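Local structure of ribosomal protein uL16 3-hydroxylase (Escherichia coli, 4CCL) at residues B[24-29]-B[175-180]; B[85-90]-B[108-113]; B[131-136]-B[195-200]. The protein hydroxylates an arginine of ribosomal protein uL16 at C-3, using iron(II), 2-oxoglutarate and dioxygen, and works as a homodimer that regulates growth. All coordinates share one frame; numbering follows the deposited sequence.

Contact 1: B[24-29]-B[175-180]; sequences LKRGFN and PGDILY
Leu24 and Ile178 form an antiparallel bridge at one margin of the main sheet of the JmjC domain, where strand 22-24 ends beside the start of strand 178-181. Two backbone bonds join the pair: Leu24 N to Ile178 O, and Ile178 N to Leu24 O at 2.8 Å. The chain then leaves the strand in a type II turn from Leu24 to Gly27. Asp177 holds this turn with both carboxylate oxygens. OD1 of Asp177 takes the N-H of Arg26 at 2.8 Å in a nearly straight bond (174°). OD2 of Asp177 receives NZ of Lys25 at 3.1 Å, from above the carboxylate plane, in a salt bridge. The same OD2 also accepts from Glu174 N. Past the turn, Phe28 N donates to Gly176 O at 3.0 Å. CD1 of Ile178 packs against the turn, 3.8 Å from Gly27 CA and 4.0 Å from CE2 of Phe28. A side chain at Gly27 would run into that methyl. One buried carboxylate thus ties the turn down by a backbone N-H and a lysine, and the positive charge of Lys25 would probably help to stabilise its ionised form.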
loop_
_atom_site.group_PDB
_atom_site.type_symbol
_atom_site.label_atom_id
_atom_site.label_comp_id
_atom_site.label_asym_id
_atom_site.label_seq_id
_atom_site.Cartn_x
_atom_site.Cartn_y
_atom_site.Cartn_z
ATOM N N LEU B 24 -15.083 -20.493 -32.576
ATOM C CA LEU B 24 -16.337 -21.194 -32.392
ATOM C C LEU B 24 -17.259 -20.694 -33.487
ATOM O O LEU B 24 -17.715 -19.550 -33.458
ATOM C CB LEU B 24 -16.918 -20.876 -31.015
ATOM C CG LEU B 24 -15.951 -21.021 -29.835
ATOM C CD1 LEU B 24 -16.492 -20.324 -28.600
ATOM C CD2 LEU B 24 -15.663 -22.490 -29.539
ATOM N N LYS B 25 -17.532 -21.561 -34.455
ATOM C CA LYS B 25 -18.298 -21.177 -35.629
ATOM C C LYS B 25 -19.779 -21.231 -35.297
ATOM O O LYS B 25 -20.246 -22.198 -34.695
ATOM C CB LYS B 25 -17.991 -22.108 -36.803
ATOM C CG LYS B 25 -16.538 -22.108 -37.264
ATOM C CD LYS B 25 -16.385 -21.519 -38.661
ATOM C CE LYS B 25 -16.305 -20.004 -38.628
ATOM N NZ LYS B 25 -16.407 -19.430 -40.000
ATOM N N ARG B 26 -20.504 -20.187 -35.691
ATOM C CA ARG B 26 -21.931 -20.065 -35.404
ATOM C C ARG B 26 -22.204 -20.219 -33.913
ATOM O O ARG B 26 -23.119 -20.941 -33.516
ATOM C CB ARG B 26 -22.740 -21.100 -36.190
ATOM C CG ARG B 26 -22.480 -21.104 -37.684
ATOM C CD ARG B 26 -23.469 -20.232 -38.443
ATOM N NE ARG B 26 -24.098 -20.973 -39.535
ATOM C CZ ARG B 26 -25.394 -21.263 -39.596
ATOM N NH1 ARG B 26 -26.212 -20.864 -38.633
ATOM N NH2 ARG B 26 -25.875 -21.944 -40.628
ATOM N N GLY B 27 -21.387 -19.560 -33.093
ATOM C CA GLY B 27 -21.596 -19.542 -31.656
ATOM C C GLY B 27 -22.993 -19.032 -31.380
ATOM O O GLY B 27 -23.704 -19.553 -30.521
ATOM N N PHE B 28 -23.382 -18.008 -32.130
ATOM C CA PHE B 28 -24.760 -17.550 -32.161
ATOM C C PHE B 28 -25.352 -17.842 -33.533
ATOM O O PHE B 28 -24.773 -17.474 -34.556
ATOM C CB PHE B 28 -24.844 -16.054 -31.867
ATOM C CG PHE B 28 -24.416 -15.685 -30.481
ATOM C CD1 PHE B 28 -25.236 -15.945 -29.397
ATOM C CD2 PHE B 28 -23.192 -15.074 -30.260
ATOM C CE1 PHE B 28 -24.845 -15.606 -28.119
ATOM C CE2 PHE B 28 -22.796 -14.732 -28.983
ATOM C CZ PHE B 28 -23.623 -14.999 -27.911
ATOM N N ASN B 29 -26.499 -18.516 -33.549
ATOM C CA ASN B 29 -27.221 -18.776 -34.788
ATOM C C ASN B 29 -28.113 -17.599 -35.146
ATOM O O ASN B 29 -28.777 -17.036 -34.272
ATOM C CB ASN B 29 -28.075 -20.037 -34.665
ATOM C CG ASN B 29 -27.251 -21.282 -34.416
ATOM O OD1 ASN B 29 -26.081 -21.354 -34.795
ATOM N ND2 ASN B 29 -27.861 -22.275 -33.781
ATOM N N PRO B 175 -20.820 -13.499 -39.337
ATOM C CA PRO B 175 -21.643 -13.079 -38.195
ATOM C C PRO B 175 -22.134 -14.263 -37.365
ATOM O O PRO B 175 -22.661 -15.229 -37.918
ATOM C CB PRO B 175 -22.829 -12.361 -38.855
ATOM C CG PRO B 175 -22.765 -12.724 -40.316
ATOM C CD PRO B 175 -21.313 -12.929 -40.601
ATOM N N GLY B 176 -21.956 -14.179 -36.050
ATOM C CA GLY B 176 -22.313 -15.262 -35.153
ATOM C C GLY B 176 -21.111 -16.056 -34.674
ATOM O O GLY B 176 -21.188 -16.763 -33.668
ATOM N N ASP B 177 -19.999 -15.940 -35.395
ATOM C CA ASP B 177 -18.769 -16.629 -35.018
ATOM C C ASP B 177 -18.114 -15.976 -33.806
ATOM O O ASP B 177 -18.220 -14.765 -33.598
ATOM C CB ASP B 177 -17.783 -16.663 -36.187
ATOM C CG ASP B 177 -18.323 -17.413 -37.387
ATOM O OD1 ASP B 177 -19.173 -18.311 -37.205
ATOM O OD2 ASP B 177 -17.890 -17.104 -38.515
ATOM N N ILE B 178 -17.441 -16.794 -33.004
ATOM C CA ILE B 178 -16.743 -16.312 -31.820
ATOM C C ILE B 178 -15.309 -16.815 -31.814
ATOM O O ILE B 178 -15.052 -17.984 -32.101
ATOM C CB ILE B 178 -17.426 -16.792 -30.531
ATOM C CG1 ILE B 178 -18.925 -16.510 -30.588
ATOM C CG2 ILE B 178 -16.804 -16.125 -29.313
ATOM C CD1 ILE B 178 -19.691 -17.130 -29.462
ATOM N N LEU B 179 -14.378 -15.923 -31.497
ATOM C CA LEU B 179 -12.985 -16.300 -31.333
ATOM C C LEU B 179 -12.580 -16.158 -29.867
ATOM O O LEU B 179 -12.471 -15.045 -29.355
ATOM C CB LEU B 179 -12.100 -15.418 -32.216
ATOM C CG LEU B 179 -10.584 -15.531 -32.053
ATOM C CD1 LEU B 179 -10.110 -16.937 -32.370
ATOM C CD2 LEU B 179 -9.877 -14.514 -32.936
ATOM N N TYR B 180 -12.357 -17.285 -29.196
ATOM C CA TYR B 180 -11.872 -17.260 -27.823
ATOM C C TYR B 180 -10.352 -17.252 -27.790
ATOM O O TYR B 180 -9.712 -18.154 -28.330
ATOM C CB TYR B 180 -12.374 -18.452 -27.005
ATOM C CG TYR B 180 -11.605 -18.588 -25.709
ATOM C CD1 TYR B 180 -11.797 -17.682 -24.675
ATOM C CD2 TYR B 180 -10.657 -19.591 -25.533
ATOM C CE1 TYR B 180 -11.086 -17.781 -23.495
ATOM C CE2 TYR B 180 -9.941 -19.695 -24.356
ATOM C CZ TYR B 180 -10.161 -18.786 -23.342
ATOM O OH TYR B 180 -9.457 -18.880 -22.168
#

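Contact 2: B[85-90]-B[108-113]; sequences AVNHWH and IDDLMI
Asn87 has chi1 52°, with CG between its own backbone N and carbonyl carbon; chi2 (-53°) then turns the amide to meet Asp110 and Leu111. Asp110 has CG anti to its carbonyl carbon, and its CB points toward segment 85-90. The amide of Asn87 works in two directions. Its ND2 donates to Asp110 OD1 at 2.9 Å, meeting that oxygen on the anti side. Its OD1 accepts the N-H of Leu111 at 3.0 Å, with the donor above the carbonyl plane. His88 brings NE2 to the same Asp110 OD1 at 3.1 Å, in a weak, bent bond. The imidazole and carboxylate planes are 79° apart. CB of Ala85 lies over the centre of the imidazole ring, 3.7 Å above its plane. ND1 of His88 is held by Glu278 O, while Asp110 OD2 accepts from His277. The contact packs the short, weakly bonded helix at about 86-89 against strand 108-116 of the main JmjC-domain sheet. Strand 79-83, the neighbour of 108-116, leads into this helix. Val86 N adds a backbone bond, to Leu111 O at 2.9 Å. Further along, Val86 and Ile113 cross at about a right angle, and CG2 of Val86 touches both CG1 and CD1 of Ile113 at 3.6 Å. Thr93 of helix 91-94 packs on both of these side chains.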
loop_
_atom_site.group_PDB
_atom_site.type_symbol
_atom_site.label_atom_id
_atom_site.label_comp_id
_atom_site.label_asym_id
_atom_site.label_seq_id
_atom_site.Cartn_x
_atom_site.Cartn_y
_atom_site.Cartn_z
ATOM N N ALA B 85 -17.100 -0.763 -22.608
ATOM C CA ALA B 85 -18.223 -0.962 -21.687
ATOM C C ALA B 85 -19.582 -0.489 -22.207
ATOM O O ALA B 85 -20.286 0.255 -21.523
ATOM C CB ALA B 85 -17.919 -0.312 -20.340
ATOM N N VAL B 86 -19.948 -0.924 -23.410
ATOM C CA VAL B 86 -21.223 -0.535 -24.008
ATOM C C VAL B 86 -22.395 -1.066 -23.183
ATOM O O VAL B 86 -23.457 -0.441 -23.115
ATOM C CB VAL B 86 -21.327 -1.030 -25.469
ATOM C CG1 VAL B 86 -22.700 -0.729 -26.059
ATOM C CG2 VAL B 86 -20.241 -0.397 -26.317
ATOM N N ASN B 87 -22.179 -2.201 -22.520
ATOM C CA ASN B 87 -23.220 -2.822 -21.705
ATOM C C ASN B 87 -23.698 -1.923 -20.565
ATOM O O ASN B 87 -24.738 -2.177 -19.955
ATOM C CB ASN B 87 -22.750 -4.175 -21.161
ATOM C CG ASN B 87 -21.413 -4.088 -20.455
ATOM O OD1 ASN B 87 -20.435 -3.590 -21.015
ATOM N ND2 ASN B 87 -21.364 -4.563 -19.218
ATOM N N HIS B 88 -22.931 -0.876 -20.280
ATOM C CA HIS B 88 -23.337 0.125 -19.304
ATOM C C HIS B 88 -24.435 1.024 -19.871
ATOM O O HIS B 88 -25.445 1.272 -19.213
ATOM C CB HIS B 88 -22.138 0.972 -18.855
ATOM C CG HIS B 88 -21.103 0.208 -18.083
ATOM N ND1 HIS B 88 -20.107 0.824 -17.363
ATOM C CD2 HIS B 88 -20.915 -1.127 -17.925
ATOM C CE1 HIS B 88 -19.346 -0.095 -16.791
ATOM N NE2 HIS B 88 -19.815 -1.283 -17.115
ATOM N N TRP B 89 -24.228 1.517 -21.091
ATOM C CA TRP B 89 -25.130 2.505 -21.680
ATOM C C TRP B 89 -26.208 1.948 -22.619
ATOM O O TRP B 89 -27.071 2.695 -23.081
ATOM C CB TRP B 89 -24.298 3.558 -22.413
ATOM C CG TRP B 89 -22.968 3.784 -21.760
ATOM C CD1 TRP B 89 -21.789 3.157 -22.054
ATOM C CD2 TRP B 89 -22.685 4.681 -20.689
ATOM N NE1 TRP B 89 -20.789 3.616 -21.235
ATOM C CE2 TRP B 89 -21.316 4.563 -20.377
ATOM C CE3 TRP B 89 -23.455 5.590 -19.949
ATOM C CZ2 TRP B 89 -20.697 5.301 -19.379
ATOM C CZ3 TRP B 89 -22.844 6.328 -18.954
ATOM C CH2 TRP B 89 -21.480 6.179 -18.677
ATOM N N HIS B 90 -26.160 0.647 -22.894
ATOM C CA HIS B 90 -27.101 0.015 -23.822
ATOM C C HIS B 90 -27.592 -1.327 -23.271
ATOM O O HIS B 90 -26.791 -2.232 -23.045
ATOM C CB HIS B 90 -26.425 -0.187 -25.186
ATOM C CG HIS B 90 -27.374 -0.238 -26.342
ATOM N ND1 HIS B 90 -27.601 -1.385 -27.073
ATOM C CD2 HIS B 90 -28.137 0.726 -26.916
ATOM C CE1 HIS B 90 -28.471 -1.133 -28.034
ATOM N NE2 HIS B 90 -28.810 0.145 -27.960
ATOM N N ILE B 108 -15.536 -11.963 -15.091
ATOM C CA ILE B 108 -15.953 -11.266 -16.307
ATOM C C ILE B 108 -15.786 -9.757 -16.127
ATOM O O ILE B 108 -15.910 -9.240 -15.017
ATOM C CB ILE B 108 -17.406 -11.632 -16.722
ATOM C CG1 ILE B 108 -17.597 -11.462 -18.231
ATOM C CG2 ILE B 108 -18.432 -10.816 -15.946
ATOM C CD1 ILE B 108 -18.998 -11.795 -18.717
ATOM N N ASP B 109 -15.479 -9.049 -17.210
ATOM C CA ASP B 109 -15.237 -7.615 -17.099
ATOM C C ASP B 109 -16.368 -6.776 -17.678
ATOM O O ASP B 109 -17.192 -6.253 -16.929
ATOM C CB ASP B 109 -13.914 -7.239 -17.775
ATOM C CG ASP B 109 -13.516 -5.795 -17.519
ATOM O OD1 ASP B 109 -14.048 -5.194 -16.563
ATOM O OD2 ASP B 109 -12.667 -5.263 -18.265
ATOM N N ASP B 110 -16.423 -6.695 -19.006
ATOM C CA ASP B 110 -17.375 -5.839 -19.714
ATOM C C ASP B 110 -17.393 -6.151 -21.212
ATOM O O ASP B 110 -16.645 -7.006 -21.687
ATOM C CB ASP B 110 -17.035 -4.357 -19.510
ATOM C CG ASP B 110 -17.606 -3.795 -18.220
ATOM O OD1 ASP B 110 -18.779 -4.090 -17.908
ATOM O OD2 ASP B 110 -16.873 -3.077 -17.508
ATOM N N LEU B 111 -18.234 -5.426 -21.945
ATOM C CA LEU B 111 -18.408 -5.620 -23.382
ATOM C C LEU B 111 -17.906 -4.394 -24.142
ATOM O O LEU B 111 -18.493 -3.315 -24.034
ATOM C CB LEU B 111 -19.895 -5.855 -23.689
ATOM C CG LEU B 111 -20.382 -6.491 -25.002
ATOM C CD1 LEU B 111 -20.161 -5.608 -26.215
ATOM C CD2 LEU B 111 -19.736 -7.838 -25.219
HETATM N N MSE B 112 -16.838 -4.554 -24.919
HETATM C CA MSE B 112 -16.364 -3.441 -25.741
HETATM C C MSE B 112 -16.650 -3.708 -27.218
HETATM O O MSE B 112 -16.450 -4.817 -27.707
HETATM C CB MSE B 112 -14.877 -3.142 -25.484
HETATM C CG MSE B 112 -13.880 -3.843 -26.407
HETATM SE SE MSE B 112 -13.539 -2.886 -28.089
HETATM C CE MSE B 112 -12.242 -4.123 -28.845
ATOM N N ILE B 113 -17.144 -2.692 -27.920
ATOM C CA ILE B 113 -17.531 -2.858 -29.320
ATOM C C ILE B 113 -16.600 -2.094 -30.252
ATOM O O ILE B 113 -16.225 -0.962 -29.965
ATOM C CB ILE B 113 -18.978 -2.372 -29.564
ATOM C CG1 ILE B 113 -19.951 -3.124 -28.658
ATOM C CG2 ILE B 113 -19.374 -2.547 -31.028
ATOM C CD1 ILE B 113 -21.398 -2.744 -28.858
#

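Contact 3: B[131-136]-B[195-200]; sequences VFIIQG and AMNYSV
Strands 131-135 and 195-202 are antiparallel neighbours in the sheet of the JmjC (cupin-type) domain, and four residue pairs bridge them here. Phe132 pairs with Val200 and Ile134 with Tyr198 as hydrogen-bonded pairs, each with two backbone bonds of 2.9 Å. On their face, CD1 of Ile134 meets CG2 of Val200 at 4.0 Å. Gly136 CA lies at the edge of the Tyr198 ring, in its plane, 3.7 Å from CE1. Ile133, Gln135, Asn197 and Ser199 line the other face. The Gln135 chain bends at chi2 (67°), which turns CD back toward Asn197. ND2 of Asn197 donates to Gln135 OE1 at 3.1 Å, from above the carbonyl plane, with the two amides 70° apart. Gln135 NE2 bonds Gly136 O at 3.2 Å. Met196 O accepts both Gly136 N, at 2.7 Å, and Asn197 ND2. An alanine at Gln135 would probably leave Asn197 ND2 without one acceptor and Gly136 O without its side-chain donor. Asn197 OD1 accepts from Trp142 and from Arg140, an inferred substrate-binding residue. The amide of Asn197 is thus gripped at both ends, which probably helps to position Arg140.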
loop_
_atom_site.group_PDB
_atom_site.type_symbol
_atom_site.label_atom_id
_atom_site.label_comp_id
_atom_site.label_asym_id
_atom_site.label_seq_id
_atom_site.Cartn_x
_atom_site.Cartn_y
_atom_site.Cartn_z
ATOM N N VAL B 131 -10.563 -13.329 -23.674
ATOM C CA VAL B 131 -11.554 -12.555 -24.406
ATOM C C VAL B 131 -12.353 -13.438 -25.362
ATOM O O VAL B 131 -11.822 -14.399 -25.926
ATOM C CB VAL B 131 -10.900 -11.371 -25.171
ATOM C CG1 VAL B 131 -10.009 -11.870 -26.301
ATOM C CG2 VAL B 131 -11.959 -10.405 -25.697
ATOM N N PHE B 132 -13.638 -13.131 -25.516
ATOM C CA PHE B 132 -14.441 -13.747 -26.564
ATOM C C PHE B 132 -14.757 -12.676 -27.596
ATOM O O PHE B 132 -15.367 -11.661 -27.269
ATOM C CB PHE B 132 -15.742 -14.321 -25.999
ATOM C CG PHE B 132 -15.555 -15.566 -25.180
ATOM C CD1 PHE B 132 -15.275 -15.484 -23.826
ATOM C CD2 PHE B 132 -15.677 -16.820 -25.760
ATOM C CE1 PHE B 132 -15.109 -16.627 -23.068
ATOM C CE2 PHE B 132 -15.511 -17.966 -25.007
ATOM C CZ PHE B 132 -15.228 -17.869 -23.659
ATOM N N ILE B 133 -14.340 -12.884 -28.840
ATOM C CA ILE B 133 -14.595 -11.884 -29.868
ATOM C C ILE B 133 -15.697 -12.346 -30.817
ATOM O O ILE B 133 -15.514 -13.273 -31.604
ATOM C CB ILE B 133 -13.322 -11.533 -30.655
ATOM C CG1 ILE B 133 -12.217 -11.089 -29.692
ATOM C CG2 ILE B 133 -13.618 -10.449 -31.674
ATOM C CD1 ILE B 133 -10.861 -10.894 -30.347
ATOM N N ILE B 134 -16.839 -11.676 -30.730
ATOM C CA ILE B 134 -18.035 -12.043 -31.473
ATOM C C ILE B 134 -18.152 -11.230 -32.754
ATOM O O ILE B 134 -18.175 -10.000 -32.719
ATOM C CB ILE B 134 -19.300 -11.794 -30.628
ATOM C CG1 ILE B 134 -19.189 -12.498 -29.274
ATOM C CG2 ILE B 134 -20.545 -12.249 -31.374
ATOM C CD1 ILE B 134 -20.182 -11.999 -28.242
ATOM N N GLN B 135 -18.233 -11.922 -33.885
ATOM C CA GLN B 135 -18.429 -11.254 -35.162
ATOM C C GLN B 135 -19.883 -10.830 -35.338
ATOM O O GLN B 135 -20.797 -11.646 -35.219
ATOM C CB GLN B 135 -17.997 -12.152 -36.322
ATOM C CG GLN B 135 -18.209 -11.529 -37.699
ATOM C CD GLN B 135 -17.314 -10.329 -37.946
ATOM O OE1 GLN B 135 -16.115 -10.368 -37.670
ATOM N NE2 GLN B 135 -17.896 -9.251 -38.460
ATOM N N GLY B 136 -20.076 -9.545 -35.614
ATOM C CA GLY B 136 -21.378 -8.980 -35.922
ATOM C C GLY B 136 -21.539 -8.845 -37.424
ATOM O O GLY B 136 -21.049 -9.685 -38.180
ATOM N N ALA B 195 -17.462 -3.790 -40.540
ATOM C CA ALA B 195 -17.567 -4.808 -39.505
ATOM C C ALA B 195 -17.842 -4.306 -38.090
ATOM O O ALA B 195 -17.386 -3.235 -37.685
ATOM C CB ALA B 195 -16.331 -5.669 -39.516
HETATM N N MSE B 196 -18.598 -5.113 -37.351
HETATM C CA MSE B 196 -18.860 -4.885 -35.938
HETATM C C MSE B 196 -18.368 -6.078 -35.123
HETATM O O MSE B 196 -18.724 -7.225 -35.401
HETATM C CB MSE B 196 -20.355 -4.662 -35.700
HETATM C CG MSE B 196 -20.867 -3.333 -36.228
HETATM SE SE MSE B 196 -20.593 -1.875 -34.960
HETATM C CE MSE B 196 -22.309 -1.964 -34.045
ATOM N N ASN B 197 -17.534 -5.804 -34.125
ATOM C CA ASN B 197 -17.017 -6.848 -33.250
ATOM C C ASN B 197 -17.366 -6.580 -31.795
ATOM O O ASN B 197 -17.281 -5.442 -31.322
ATOM C CB ASN B 197 -15.501 -6.994 -33.409
ATOM C CG ASN B 197 -15.120 -8.003 -34.476
ATOM O OD1 ASN B 197 -14.012 -8.539 -34.469
ATOM N ND2 ASN B 197 -16.040 -8.270 -35.397
ATOM N N TYR B 198 -17.755 -7.637 -31.090
ATOM C CA TYR B 198 -18.155 -7.508 -29.701
ATOM C C TYR B 198 -17.237 -8.345 -28.835
ATOM O O TYR B 198 -17.312 -9.570 -28.832
ATOM C CB TYR B 198 -19.599 -7.979 -29.525
ATOM C CG TYR B 198 -20.564 -7.324 -30.480
ATOM C CD1 TYR B 198 -20.707 -7.792 -31.782
ATOM C CD2 TYR B 198 -21.324 -6.231 -30.087
ATOM C CE1 TYR B 198 -21.579 -7.194 -32.664
ATOM C CE2 TYR B 198 -22.204 -5.626 -30.963
ATOM C CZ TYR B 198 -22.326 -6.113 -32.251
ATOM O OH TYR B 198 -23.195 -5.517 -33.130
ATOM N N SER B 199 -16.404 -7.672 -28.056
ATOM C CA SER B 199 -15.453 -8.357 -27.203
ATOM C C SER B 199 -15.975 -8.452 -25.777
ATOM O O SER B 199 -16.170 -7.432 -25.102
ATOM C CB SER B 199 -14.091 -7.656 -27.244
ATOM O OG SER B 199 -13.539 -7.701 -28.551
ATOM N N VAL B 200 -16.201 -9.684 -25.331
ATOM C CA VAL B 200 -16.555 -9.933 -23.950
ATOM C C VAL B 200 -15.225 -10.162 -23.279
ATOM O O VAL B 200 -14.552 -11.171 -23.527
ATOM C CB VAL B 200 -17.383 -11.218 -23.795
ATOM C CG1 VAL B 200 -17.731 -11.451 -22.330
ATOM C CG2 VAL B 200 -18.636 -11.162 -24.649
#

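All three contacts reach one antiparallel sheet and are largely buried. Contact 2 lies deepest, its centre about 8 Å from that of the chain. Every touching residue of contact 3 is buried. Contact 1 lies farthest out, with Lys25 and Arg26 exposed at the sheet margin. Strand 178-181 of contact 1 lies beside strand 131-135 of contact 3, joined through Asp177 O to Gln135 N. Strand 195-202 of contact 3 lies beside strand 108-116 of contact 2, joined by the backbone bond Ser199 N to Met112 O. The carboxylate of contact 1 meets a lysine and a turn N-H; that of contact 2 meets an asparagine and a histidine between helix and strand. Contact 3 has regular strand pairing with an amide pair near Arg140.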